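Local coordinates for protein titin (Homo sapiens, PDB 2A38) that is a giant muscle protein that probably helps to organise and elastically link the sarcomere, seen here as its N-terminal pair of immunoglobulin domains, at residues Asp149-Gln154 and Ser160-Glu165. Numbering follows the deposited sequence.
Sequences DFQISQ and SLLIAE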
loop_
_atom_site.group_PDB
_atom_site.type_symbol
_atom_site.label_atom_id
_atom_site.label_comp_id
_atom_site.label_asym_id
_atom_site.label_seq_id
_atom_site.Cartn_x
_atom_site.Cartn_y
_atom_site.Cartn_z
ATOM N N ASP A 149 -1.791 24.357 27.341
ATOM C CA ASP A 149 -1.115 25.332 26.489
ATOM C C ASP A 149 -0.611 24.765 25.169
ATOM O O ASP A 149 -0.725 25.416 24.136
ATOM C CB ASP A 149 0.048 25.968 27.245
ATOM C CG ASP A 149 -0.414 26.769 28.445
ATOM O OD1 ASP A 149 -1.244 27.690 28.258
ATOM O OD2 ASP A 149 0.051 26.479 29.572
ATOM N N PHE A 150 -0.034 23.568 25.214
ATOM C CA PHE A 150 0.476 22.898 24.016
ATOM C C PHE A 150 -0.260 21.579 23.847
ATOM O O PHE A 150 -0.229 20.723 24.727
ATOM C CB PHE A 150 1.976 22.640 24.138
ATOM C CG PHE A 150 2.802 23.879 24.033
ATOM C CD1 PHE A 150 2.743 24.855 25.026
ATOM C CD2 PHE A 150 3.597 24.100 22.917
ATOM C CE1 PHE A 150 3.466 26.041 24.908
ATOM C CE2 PHE A 150 4.325 25.276 22.783
ATOM C CZ PHE A 150 4.259 26.252 23.781
ATOM N N GLN A 151 -0.914 21.407 22.708
ATOM C CA GLN A 151 -1.672 20.199 22.482
ATOM C C GLN A 151 -1.357 19.443 21.201
ATOM O O GLN A 151 -1.582 19.946 20.105
ATOM C CB GLN A 151 -3.151 20.540 22.513
ATOM C CG GLN A 151 -4.050 19.392 22.135
ATOM C CD GLN A 151 -5.485 19.816 22.113
ATOM O OE1 GLN A 151 -5.983 20.388 23.078
ATOM N NE2 GLN A 151 -6.166 19.542 21.011
ATOM N N ILE A 152 -0.848 18.225 21.352
ATOM C CA ILE A 152 -0.529 17.364 20.218
ATOM C C ILE A 152 -1.766 16.509 19.944
ATOM O O ILE A 152 -2.343 15.932 20.863
ATOM C CB ILE A 152 0.636 16.392 20.544
ATOM C CG1 ILE A 152 1.866 17.159 21.039
ATOM C CG2 ILE A 152 0.965 15.558 19.318
ATOM C CD1 ILE A 152 2.470 18.064 20.013
ATOM N N SER A 153 -2.189 16.428 18.690
ATOM C CA SER A 153 -3.348 15.611 18.364
ATOM C C SER A 153 -3.085 14.927 17.043
ATOM O O SER A 153 -2.336 15.435 16.214
ATOM C CB SER A 153 -4.608 16.468 18.261
ATOM O OG SER A 153 -4.476 17.419 17.218
ATOM N N GLN A 154 -3.696 13.765 16.854
ATOM C CA GLN A 154 -3.519 13.000 15.630
ATOM C C GLN A 154 -4.838 12.430 15.112
ATOM O O GLN A 154 -5.711 12.031 15.886
ATOM C CB GLN A 154 -2.526 11.854 15.866
ATOM C CG GLN A 154 -2.538 10.799 14.778
ATOM C CD GLN A 154 -1.606 9.632 15.051
ATOM O OE1 GLN A 154 -1.264 9.340 16.199
ATOM N NE2 GLN A 154 -1.206 8.944 13.993
ATOM N N SER A 160 -1.130 17.601 14.669
ATOM C CA SER A 160 -1.221 19.022 14.915
ATOM C C SER A 160 -0.717 19.384 16.294
ATOM O O SER A 160 -0.814 18.595 17.232
ATOM C CB SER A 160 -2.674 19.481 14.792
ATOM O OG SER A 160 -3.244 19.032 13.573
ATOM N N LEU A 161 -0.160 20.581 16.390
ATOM C CA LEU A 161 0.311 21.126 17.645
ATOM C C LEU A 161 -0.482 22.416 17.777
ATOM O O LEU A 161 -0.300 23.354 17.004
ATOM C CB LEU A 161 1.805 21.446 17.611
ATOM C CG LEU A 161 2.231 22.279 18.828
ATOM C CD1 LEU A 161 1.850 21.553 20.106
ATOM C CD2 LEU A 161 3.724 22.539 18.794
ATOM N N LEU A 162 -1.389 22.441 18.741
ATOM C CA LEU A 162 -2.207 23.612 18.969
ATOM C C LEU A 162 -1.732 24.366 20.198
ATOM O O LEU A 162 -1.571 23.784 21.272
ATOM C CB LEU A 162 -3.668 23.207 19.157
ATOM C CG LEU A 162 -4.591 24.333 19.633
ATOM C CD1 LEU A 162 -4.748 25.372 18.525
ATOM C CD2 LEU A 162 -5.930 23.763 20.030
ATOM N N ILE A 163 -1.479 25.658 20.019
ATOM C CA ILE A 163 -1.074 26.528 21.114
ATOM C C ILE A 163 -2.294 27.434 21.227
ATOM O O ILE A 163 -2.524 28.299 20.381
ATOM C CB ILE A 163 0.194 27.329 20.752
ATOM C CG1 ILE A 163 1.301 26.359 20.325
ATOM C CG2 ILE A 163 0.673 28.127 21.947
ATOM C CD1 ILE A 163 2.561 27.040 19.865
ATOM N N ALA A 164 -3.098 27.184 22.254
ATOM C CA ALA A 164 -4.335 27.913 22.485
ATOM C C ALA A 164 -4.159 29.417 22.677
ATOM O O ALA A 164 -4.958 30.216 22.171
ATOM C CB ALA A 164 -5.061 27.311 23.682
ATOM N N GLU A 165 -3.128 29.794 23.425
ATOM C CA GLU A 165 -2.817 31.191 23.694
ATOM C C GLU A 165 -1.310 31.336 23.609
ATOM O O GLU A 165 -0.595 30.967 24.538
ATOM C CB GLU A 165 -3.256 31.584 25.096
ATOM C CG GLU A 165 -4.711 31.873 25.253
ATOM C CD GLU A 165 -5.049 32.232 26.682
ATOM O OE1 GLU A 165 -4.547 33.265 27.182
ATOM O OE2 GLU A 165 -5.811 31.468 27.308
HETATM O O HOH W 1 -1.573 28.604 25.140
HETATM O O HOH W 2 -5.171 16.473 14.020
#
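S160 is paired with S153 by two backbone hydrogen bonds, S153 N to S160 O at 3.0 Å and S160 N to S153 O at 2.9 Å. Q151 faces L162 in the next antiparallel hydrogen-bonded pair: Q151 N gives to L162 O at 2.9 Å, while L162 N returns a straighter bond to Q151 O (168° at the hydrogen). The serines share the face of Q151 and L162. Small enough for its buried place, S160 sets CB 3.7 Å from S153 OG, and its hydroxyl bonds a water, which reaches S153 OG weakly, and, also weakly, Q124 NE2. The polar, extended chain of Q151 suits its own exposed position on the edge strand. The other face is apolar: F150, I152, L161 and I163 point there. The branched, buried L161, with CG anti to the backbone N (chi1 168°), packs among F150, I152 and Y174, bringing CD1 to 3.5 Å from I152 CD1, and I163 CG1 lies over one face of the F150 ring. Strand 150-155 is outermost on one side of an immunoglobulin sheet; 158-166, the hairpin's other arm, joins it to 119-130, and F150, L161 and I163 pack on Y174 of strand 172-180 in the opposing sheet.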